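PDB 4PRK: 4-phosphoerythronate dehydrogenase from Lactobacillus jensenii, which acts as a D-lactate dehydrogenase, probably interconverting pyruvate and D-lactate with NAD as coenzyme bound on a Rossmann-type domain. Local coordinates for residues Q163-S166 and A167-A170; Y189-F192 and D193-L196; T206-L209 and K210-N214; K219-A222 and E223-N226. All blocks are in the same frame, centred on the assembly; numbering follows the deposited sequence.

Contact 1 (Q163-S166 and A167-A170)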
loop_
_atom_site.group_PDB
_atom_site.type_symbol
_atom_site.label_atom_id
_atom_site.label_comp_id
_atom_site.label_asym_id
_atom_site.label_seq_id
_atom_site.Cartn_x
_atom_site.Cartn_y
_atom_site.Cartn_z
ATOM N N GLN A 163 -8.469 -3.066 2.978
ATOM C CA GLN A 163 -7.128 -2.453 2.958
ATOM C C GLN A 163 -6.065 -3.418 2.422
ATOM O O GLN A 163 -5.272 -3.070 1.574
ATOM C CB GLN A 163 -6.737 -1.982 4.387
ATOM C CG GLN A 163 -7.721 -0.936 4.961
ATOM C CD GLN A 163 -7.515 -0.556 6.429
ATOM O OE1 GLN A 163 -8.472 -0.430 7.201
ATOM N NE2 GLN A 163 -6.275 -0.321 6.801
ATOM N N ILE A 164 -6.059 -4.640 2.910
ATOM C CA ILE A 164 -5.046 -5.617 2.477
ATOM C C ILE A 164 -5.255 -5.981 1.014
ATOM O O ILE A 164 -4.309 -5.853 0.163
ATOM C CB ILE A 164 -5.065 -6.882 3.374
ATOM C CG1 ILE A 164 -4.653 -6.503 4.792
ATOM C CG2 ILE A 164 -4.210 -8.053 2.793
ATOM C CD1 ILE A 164 -5.006 -7.600 5.797
ATOM N N PHE A 165 -6.497 -6.327 0.660
ATOM C CA PHE A 165 -6.715 -6.693 -0.751
ATOM C C PHE A 165 -6.402 -5.554 -1.729
ATOM O O PHE A 165 -5.755 -5.766 -2.752
ATOM C CB PHE A 165 -8.113 -7.293 -0.984
ATOM C CG PHE A 165 -8.197 -8.768 -0.695
ATOM C CD1 PHE A 165 -7.317 -9.659 -1.283
ATOM C CD2 PHE A 165 -9.160 -9.254 0.127
ATOM C CE1 PHE A 165 -7.397 -11.026 -1.031
ATOM C CE2 PHE A 165 -9.249 -10.616 0.381
ATOM C CZ PHE A 165 -8.358 -11.502 -0.192
ATOM N N SER A 166 -6.820 -4.337 -1.413
ATOM C CA SER A 166 -6.574 -3.214 -2.353
ATOM C C SER A 166 -5.104 -2.876 -2.379
ATOM O O SER A 166 -4.613 -2.449 -3.380
ATOM C CB SER A 166 -7.403 -1.993 -2.007
ATOM O OG SER A 166 -7.041 -1.658 -0.712
ATOM N N ALA A 167 -4.361 -3.129 -1.308
ATOM C CA ALA A 167 -2.945 -2.861 -1.336
ATOM C C ALA A 167 -2.211 -3.892 -2.203
ATOM O O ALA A 167 -1.146 -3.595 -2.695
ATOM C CB ALA A 167 -2.378 -2.804 0.058
ATOM N N MET A 168 -2.792 -5.083 -2.431
ATOM C CA MET A 168 -2.234 -6.021 -3.417
ATOM C C MET A 168 -2.701 -5.718 -4.866
ATOM O O MET A 168 -2.272 -6.378 -5.847
ATOM C CB MET A 168 -2.612 -7.457 -3.062
ATOM C CG MET A 168 -2.197 -7.879 -1.672
ATOM S SD MET A 168 -2.348 -9.641 -1.365
ATOM C CE MET A 168 -3.905 -9.755 -0.583
ATOM N N GLY A 169 -3.561 -4.723 -5.012
ATOM C CA GLY A 169 -4.035 -4.306 -6.318
ATOM C C GLY A 169 -5.413 -4.842 -6.718
ATOM O O GLY A 169 -5.910 -4.510 -7.798
ATOM N N ALA A 170 -6.063 -5.637 -5.862
ATOM C CA ALA A 170 -7.407 -6.111 -6.172
ATOM C C ALA A 170 -8.433 -4.995 -6.207
ATOM O O ALA A 170 -8.292 -3.998 -5.517
ATOM C CB ALA A 170 -7.857 -7.154 -5.169
#
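The carbonyl oxygen F165 O takes two backbone N-H groups at the C-terminal end of helix 155-167: A170 N at 3.1 Å and, through a weak bond, M168 N. With the G169 N to S166 O bond of 3.0 Å, the A170 bond makes this a Schellman motif, the helix ending that turns the chain toward strand 171-175 of the Rossmann-type sheet. The two bonds differ in approach: A170 N is tilted 35° from the plane of its acceptor carbonyl, whereas G169 N sits above the plane of S166 C=O and not on a lone pair. Positive phi at G169 (99°) makes the reversal possible; a side chain there would be jammed against the carbonyl oxygen of M168. The same M168 N also makes the last regular i to i+4 bond, to I164 O at 3.1 Å, nearly along the C=O axis.

The side chains close the turn on its buried flank. F165 also packs on I149 of strand 148-152 and V111 of helix 103-118, and R104 of a second subunit bonds to M168 O, which places the helix end at a subunit interface. The M168 chain bends at chi3, bringing its methyl back to two partners: CE lies 3.8 Å from I164 CG2 and meets the F165 ring obliquely, 3.5 Å from F165 CD1.

Contact 2 (Y189-F192 and D193-L196); sequences YADF and DTVL
With F192 CG anti to the backbone N (chi1 173°) and L196 CG beside its own N (chi1 -66°), the two side chains, one helical turn apart, meet at an oblique crossing. L196 CG stands over one face of the F192 ring, offset toward the rim, and the methyl L196 CD1 comes to 3.5 Å from F192 CE2. The backbone beneath them is held by a bond of nearly straight geometry, L196 N to F192 O at 3.3 Å with an N-H...O angle of 171°.

A second bond starts the helix: V195 N donates to D191 O at 3.1 Å, nearly in line with the C=O bond. D191 occupies the N-cap position, but its carboxylate makes no capping bond. Instead a water takes the N-H of D191 N at 2.8 Å and bonds to T194 OG1 at 2.7 Å, tying the residue before the helix to its first turn. D193 OD1 accepts a weak bond from T194 N, the amide of the following residue, and lies 4.2 Å from D191 OD2, two like charges whose proximity is probably mildly unfavourable.

On the inner side A190 CB touches V195 CG2 at 4.1 Å, while F192 and V195 rest on I152 of strand 148-152. This is the first turn of a Rossmann-fold crossover helix, carrying the chain from edge strand 188-189 to strand 201-204.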
loop_
_atom_site.group_PDB
_atom_site.type_symbol
_atom_site.label_atom_id
_atom_site.label_comp_id
_atom_site.label_asym_id
_atom_site.label_seq_id
_atom_site.Cartn_x
_atom_site.Cartn_y
_atom_site.Cartn_z
ATOM N N TYR A 189 -18.632 1.081 -2.567
ATOM C CA TYR A 189 -19.921 0.554 -2.173
ATOM C C TYR A 189 -20.781 0.166 -3.405
ATOM O O TYR A 189 -20.665 0.760 -4.450
ATOM C CB TYR A 189 -20.638 1.564 -1.314
ATOM C CG TYR A 189 -20.088 1.756 0.085
ATOM C CD1 TYR A 189 -20.262 0.784 1.052
ATOM C CD2 TYR A 189 -19.517 2.939 0.459
ATOM C CE1 TYR A 189 -19.802 0.961 2.347
ATOM C CE2 TYR A 189 -19.064 3.133 1.756
ATOM C CZ TYR A 189 -19.220 2.120 2.693
ATOM O OH TYR A 189 -18.782 2.288 3.969
ATOM N N ALA A 190 -21.543 -0.900 -3.249
ATOM C CA ALA A 190 -22.347 -1.463 -4.306
ATOM C C ALA A 190 -23.520 -2.213 -3.721
ATOM O O ALA A 190 -23.554 -2.505 -2.546
ATOM C CB ALA A 190 -21.528 -2.377 -5.189
ATOM N N ASP A 191 -24.484 -2.508 -4.573
ATOM C CA ASP A 191 -25.662 -3.258 -4.202
ATOM C C ASP A 191 -25.300 -4.692 -3.889
ATOM O O ASP A 191 -24.350 -5.230 -4.414
ATOM C CB ASP A 191 -26.671 -3.250 -5.337
ATOM C CG ASP A 191 -27.282 -1.912 -5.559
ATOM O OD1 ASP A 191 -27.240 -1.069 -4.662
ATOM O OD2 ASP A 191 -27.805 -1.699 -6.650
ATOM N N PHE A 192 -26.101 -5.307 -3.046
ATOM C CA PHE A 192 -25.832 -6.633 -2.572
ATOM C C PHE A 192 -25.782 -7.588 -3.747
ATOM O O PHE A 192 -24.918 -8.430 -3.812
ATOM C CB PHE A 192 -26.931 -7.018 -1.589
ATOM C CG PHE A 192 -26.884 -8.439 -1.129
ATOM C CD1 PHE A 192 -26.134 -8.802 -0.038
ATOM C CD2 PHE A 192 -27.615 -9.407 -1.772
ATOM C CE1 PHE A 192 -26.096 -10.107 0.392
ATOM C CE2 PHE A 192 -27.581 -10.716 -1.347
ATOM C CZ PHE A 192 -26.818 -11.068 -0.264
ATOM N N ASP A 193 -26.699 -7.445 -4.688
ATOM C CA ASP A 193 -26.697 -8.318 -5.845
ATOM C C ASP A 193 -25.479 -8.153 -6.754
ATOM O O ASP A 193 -24.941 -9.125 -7.233
ATOM C CB ASP A 193 -28.028 -8.288 -6.603
ATOM C CG ASP A 193 -28.354 -6.936 -7.175
ATOM O OD1 ASP A 193 -27.832 -5.931 -6.684
ATOM O OD2 ASP A 193 -29.154 -6.876 -8.124
ATOM N N THR A 194 -25.043 -6.917 -6.969
ATOM C CA THR A 194 -23.824 -6.653 -7.726
ATOM C C THR A 194 -22.614 -7.352 -7.111
ATOM O O THR A 194 -21.803 -7.925 -7.792
ATOM C CB THR A 194 -23.548 -5.150 -7.752
ATOM O OG1 THR A 194 -24.725 -4.481 -8.173
ATOM C CG2 THR A 194 -22.440 -4.820 -8.693
ATOM N N VAL A 195 -22.524 -7.304 -5.799
ATOM C CA VAL A 195 -21.390 -7.895 -5.080
ATOM C C VAL A 195 -21.336 -9.405 -5.319
ATOM O O VAL A 195 -20.281 -9.921 -5.702
ATOM C CB VAL A 195 -21.443 -7.562 -3.566
ATOM C CG1 VAL A 195 -20.454 -8.448 -2.776
ATOM C CG2 VAL A 195 -21.167 -6.067 -3.326
ATOM N N LEU A 196 -22.457 -10.113 -5.110
ATOM C CA LEU A 196 -22.500 -11.542 -5.346
ATOM C C LEU A 196 -22.235 -11.880 -6.794
ATOM O O LEU A 196 -21.583 -12.869 -7.096
ATOM C CB LEU A 196 -23.858 -12.111 -4.984
ATOM C CG LEU A 196 -24.252 -12.061 -3.515
ATOM C CD1 LEU A 196 -25.587 -12.792 -3.381
ATOM C CD2 LEU A 196 -23.156 -12.697 -2.659
HETATM O O HOH W 1 -24.429 -1.887 -7.342
#

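Contact 3 (T206-L209 and K210-N214); sequences TPLL and KSTEN
T212 OG1 is held by two backbone groups of 206-209. It donates to P207 O at 2.8 Å, lying in the carbonyl plane on a lone pair, and it accepts the N-H of L209 N at 2.8 Å with an angle of 153°. The hydroxyl can reach both because it sits between the backbone N and carbonyl carbon of T212 (chi1 64°), which turns it back over the preceding bend. A valine in place of T212 would probably leave P207 O without its donor and L209 N without its acceptor, freeing 207-209 to move against the turn.

That bend supplies the next layer. T212 N donates to L209 O at 3.0 Å, closing a type I beta turn with K210 and S211 at its corners, the donor above the carbonyl plane and not on a lone pair. E213 N adds a weak bond to the same oxygen. L209 thus gives its N-H to the threonine side chain and takes the threonine N-H on its carbonyl, a reciprocal pair of bonds between the two residues. Apolar atoms fill in beside the polar ones: T212 CG2 lies 3.7 Å from T206 CG2, and L208 CD1 reaches E213 CA at 4.0 Å.

Further out, T206 OG1 bonds to I152 O at the end of strand 148-152, and its side chain touches the glycine-rich sequence that probably forms the dinucleotide-binding turn. T212 packs on L238, and N214 pairs with E237 through the backbone. One hydroxyl, donor to P207 O and acceptor from L209 N, satisfies two backbone polar groups of a surface loop and ties them to the turn that follows.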
loop_
_atom_site.group_PDB
_atom_site.type_symbol
_atom_site.label_atom_id
_atom_site.label_comp_id
_atom_site.label_asym_id
_atom_site.label_seq_id
_atom_site.Cartn_x
_atom_site.Cartn_y
_atom_site.Cartn_z
ATOM N N THR A 206 -20.897 -9.582 8.453
ATOM C CA THR A 206 -22.241 -9.149 8.794
ATOM C C THR A 206 -22.541 -9.706 10.181
ATOM O O THR A 206 -22.199 -10.845 10.465
ATOM C CB THR A 206 -23.277 -9.661 7.750
ATOM O OG1 THR A 206 -23.120 -8.952 6.533
ATOM C CG2 THR A 206 -24.695 -9.464 8.205
ATOM N N PRO A 207 -23.166 -8.889 11.062
ATOM C CA PRO A 207 -23.565 -9.420 12.378
ATOM C C PRO A 207 -24.632 -10.455 12.199
ATOM O O PRO A 207 -25.471 -10.308 11.333
ATOM C CB PRO A 207 -24.152 -8.195 13.102
ATOM C CG PRO A 207 -24.473 -7.239 12.041
ATOM C CD PRO A 207 -23.489 -7.460 10.925
ATOM N N LEU A 208 -24.582 -11.513 12.989
ATOM C CA LEU A 208 -25.657 -12.496 13.015
ATOM C C LEU A 208 -26.810 -11.917 13.769
ATOM O O LEU A 208 -26.685 -11.567 14.929
ATOM C CB LEU A 208 -25.227 -13.784 13.708
ATOM C CG LEU A 208 -26.381 -14.777 13.851
ATOM C CD1 LEU A 208 -26.940 -15.105 12.472
ATOM C CD2 LEU A 208 -25.950 -16.043 14.589
ATOM N N LEU A 209 -27.934 -11.828 13.096
ATOM C CA LEU A 209 -29.178 -11.358 13.666
ATOM C C LEU A 209 -30.274 -12.230 13.114
ATOM O O LEU A 209 -30.049 -13.019 12.193
ATOM C CB LEU A 209 -29.427 -9.929 13.207
ATOM C CG LEU A 209 -28.349 -8.878 13.470
ATOM C CD1 LEU A 209 -28.443 -7.838 12.377
ATOM C CD2 LEU A 209 -28.501 -8.240 14.850
ATOM N N LYS A 210 -31.482 -12.071 13.632
ATOM C CA LYS A 210 -32.610 -12.806 13.103
ATOM C C LYS A 210 -32.684 -12.599 11.591
ATOM O O LYS A 210 -32.771 -13.559 10.838
ATOM C CB LYS A 210 -33.888 -12.354 13.776
ATOM C CG LYS A 210 -35.166 -12.986 13.225
ATOM C CD LYS A 210 -36.399 -12.474 13.993
ATOM C CE LYS A 210 -37.731 -12.891 13.377
ATOM N NZ LYS A 210 -38.779 -11.888 13.714
ATOM N N SER A 211 -32.599 -11.357 11.139
ATOM C CA SER A 211 -32.750 -11.087 9.734
ATOM C C SER A 211 -31.613 -11.577 8.841
ATOM O O SER A 211 -31.773 -11.527 7.625
ATOM C CB SER A 211 -32.880 -9.604 9.513
ATOM O OG SER A 211 -31.667 -8.965 9.875
ATOM N N THR A 212 -30.474 -12.001 9.404
ATOM C CA THR A 212 -29.270 -12.376 8.607
ATOM C C THR A 212 -28.905 -13.861 8.650
ATOM O O THR A 212 -27.942 -14.297 7.967
ATOM C CB THR A 212 -28.009 -11.539 9.001
ATOM O OG1 THR A 212 -27.612 -11.804 10.358
ATOM C CG2 THR A 212 -28.281 -10.056 8.812
ATOM N N GLU A 213 -29.685 -14.640 9.412
ATOM C CA GLU A 213 -29.471 -16.069 9.485
ATOM C C GLU A 213 -29.720 -16.688 8.105
ATOM O O GLU A 213 -30.683 -16.320 7.433
ATOM C CB GLU A 213 -30.375 -16.686 10.554
ATOM C CG GLU A 213 -29.989 -18.109 10.895
ATOM C CD GLU A 213 -30.911 -18.738 11.904
ATOM O OE1 GLU A 213 -31.669 -17.984 12.533
ATOM O OE2 GLU A 213 -30.867 -19.977 12.073
ATOM N N ASN A 214 -28.851 -17.595 7.661
ATOM C CA ASN A 214 -28.886 -18.107 6.250
ATOM C C ASN A 214 -29.041 -17.028 5.185
ATOM O O ASN A 214 -29.682 -17.205 4.147
ATOM C CB ASN A 214 -29.968 -19.178 6.082
ATOM C CG ASN A 214 -29.703 -20.357 6.964
ATOM O OD1 ASN A 214 -28.682 -21.004 6.826
ATOM N ND2 ASN A 214 -30.555 -20.580 7.935
#

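Contact 4 (K219-A222 and E223-N226); sequences KQFA and EMKN
At the C-terminal end of helix 218-223, where M224 is the first residue to leave helical geometry, a Met-aromatic contact seals one flank and a water-bridged carboxylate the other. M224 SD lies 5.0 Å from the centroid of the F221 ring, 55° off its normal, and M224 CE comes to 3.8 Å from F221 CD1. The two side chains run side by side, F221 also packing on A243 and L244 of helix 241-250. M224 N donates to F221 O at 3.1 Å from above the carbonyl plane.

On the other flank E223 N bonds to K219 O, and the E223 side chain runs extended back along the helix, its CG 3.4 Å from K219 O. A water donates to E223 OE1 at 2.9 Å and accepts from Q220 NE2 at 3.0 Å, while Q220 OE1 takes the N-H of G217 N. K219, bent at chi2 and chi4, lays CE 3.7 Å from E223 CD. K219 NZ stands 4.1 Å from E223 OE1, beyond a salt bridge. An alanine in place of E223 would probably leave the water without its acceptor and K219 without the nearby carboxylate. K197 offers E223 OE2 a weak, long ion pair, so charge attraction here is likely diffuse, with the water bond giving direction.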
loop_
_atom_site.group_PDB
_atom_site.type_symbol
_atom_site.label_atom_id
_atom_site.label_comp_id
_atom_site.label_asym_id
_atom_site.label_seq_id
_atom_site.Cartn_x
_atom_site.Cartn_y
_atom_site.Cartn_z
ATOM N N LYS A 219 -30.206 -19.630 -3.144
ATOM C CA LYS A 219 -30.427 -18.581 -4.156
ATOM C C LYS A 219 -29.136 -17.750 -4.309
ATOM O O LYS A 219 -28.726 -17.456 -5.427
ATOM C CB LYS A 219 -31.652 -17.719 -3.785
ATOM C CG LYS A 219 -31.819 -16.417 -4.555
ATOM C CD LYS A 219 -32.011 -16.633 -6.071
ATOM C CE LYS A 219 -32.127 -15.320 -6.838
ATOM N NZ LYS A 219 -32.980 -14.351 -6.090
ATOM N N GLN A 220 -28.430 -17.483 -3.202
ATOM C CA GLN A 220 -27.214 -16.649 -3.275
ATOM C C GLN A 220 -26.016 -17.369 -3.941
ATOM O O GLN A 220 -25.315 -16.791 -4.767
ATOM C CB GLN A 220 -26.889 -16.079 -1.903
ATOM C CG GLN A 220 -27.914 -15.075 -1.388
ATOM C CD GLN A 220 -29.244 -15.730 -1.003
ATOM O OE1 GLN A 220 -29.295 -16.898 -0.619
ATOM N NE2 GLN A 220 -30.320 -14.978 -1.124
ATOM N N PHE A 221 -25.813 -18.637 -3.635
ATOM C CA PHE A 221 -24.840 -19.456 -4.382
ATOM C C PHE A 221 -25.145 -19.480 -5.877
ATOM O O PHE A 221 -24.243 -19.347 -6.752
ATOM C CB PHE A 221 -24.801 -20.892 -3.822
ATOM C CG PHE A 221 -24.122 -21.003 -2.430
ATOM C CD1 PHE A 221 -22.753 -20.749 -2.270
ATOM C CD2 PHE A 221 -24.868 -21.273 -1.293
ATOM C CE1 PHE A 221 -22.150 -20.815 -0.998
ATOM C CE2 PHE A 221 -24.270 -21.335 -0.022
ATOM C CZ PHE A 221 -22.912 -21.122 0.134
ATOM N N ALA A 222 -26.422 -19.615 -6.215
ATOM C CA ALA A 222 -26.745 -19.643 -7.629
ATOM C C ALA A 222 -26.343 -18.320 -8.293
ATOM O O ALA A 222 -26.006 -18.315 -9.453
ATOM C CB ALA A 222 -28.221 -19.912 -7.839
ATOM N N GLU A 223 -26.381 -17.215 -7.562
ATOM C CA GLU A 223 -26.040 -15.905 -8.125
ATOM C C GLU A 223 -24.531 -15.685 -8.283
ATOM O O GLU A 223 -24.125 -14.830 -9.041
ATOM C CB GLU A 223 -26.636 -14.785 -7.266
ATOM C CG GLU A 223 -28.171 -14.698 -7.332
ATOM C CD GLU A 223 -28.795 -13.793 -6.260
ATOM O OE1 GLU A 223 -28.964 -14.261 -5.103
ATOM O OE2 GLU A 223 -29.156 -12.622 -6.574
ATOM N N MET A 224 -23.700 -16.409 -7.531
ATOM C CA MET A 224 -22.263 -16.157 -7.517
ATOM C C MET A 224 -21.611 -16.708 -8.776
ATOM O O MET A 224 -22.193 -17.547 -9.481
ATOM C CB MET A 224 -21.624 -16.883 -6.350
ATOM C CG MET A 224 -21.900 -16.267 -5.007
ATOM S SD MET A 224 -21.360 -17.414 -3.740
ATOM C CE MET A 224 -22.464 -16.922 -2.427
ATOM N N LYS A 225 -20.392 -16.273 -9.062
ATOM C CA LYS A 225 -19.677 -16.835 -10.209
ATOM C C LYS A 225 -19.292 -18.291 -9.877
ATOM O O LYS A 225 -19.088 -18.648 -8.691
ATOM C CB LYS A 225 -18.467 -15.954 -10.527
ATOM C CG LYS A 225 -18.924 -14.559 -10.852
ATOM C CD LYS A 225 -17.849 -13.517 -10.751
ATOM C CE LYS A 225 -16.805 -13.707 -11.786
ATOM N NZ LYS A 225 -16.077 -12.400 -11.822
ATOM N N ASN A 226 -19.194 -19.140 -10.881
ATOM C CA ASN A 226 -18.938 -20.547 -10.594
ATOM C C ASN A 226 -17.482 -20.811 -10.143
ATOM O O ASN A 226 -17.192 -21.837 -9.531
ATOM C CB ASN A 226 -19.313 -21.454 -11.750
ATOM C CG ASN A 226 -20.805 -21.387 -12.131
ATOM O OD1 ASN A 226 -21.747 -21.243 -11.314
ATOM N ND2 ASN A 226 -21.020 -21.548 -13.436
HETATM O O HOH W 2 -30.056 -12.640 -2.959
#

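How the contacts relate
The four contacts follow one another along the chain within the NAD-binding domain, each at a helix end or connection of its parallel sheet. Contact 1 ends helix 155-167 ahead of strand 171-175; contact 2 starts helix 192-198 after edge strand 188-189; contact 3 follows strand 201-204; contact 4 ends helix 218-223 before strand 229-232. Contacts 2 and 4 are the pair that touches, with centres about 13 Å apart and L196 CD1 3.8 Å from Q220 CG, joining consecutive helices. Contact 3 comes within about 5 Å of contact 4 at nearest atoms, whereas contact 1, 18 to 27 Å from the others between centres, joins the tetramer interface. Local bonds probably fix these strand connections.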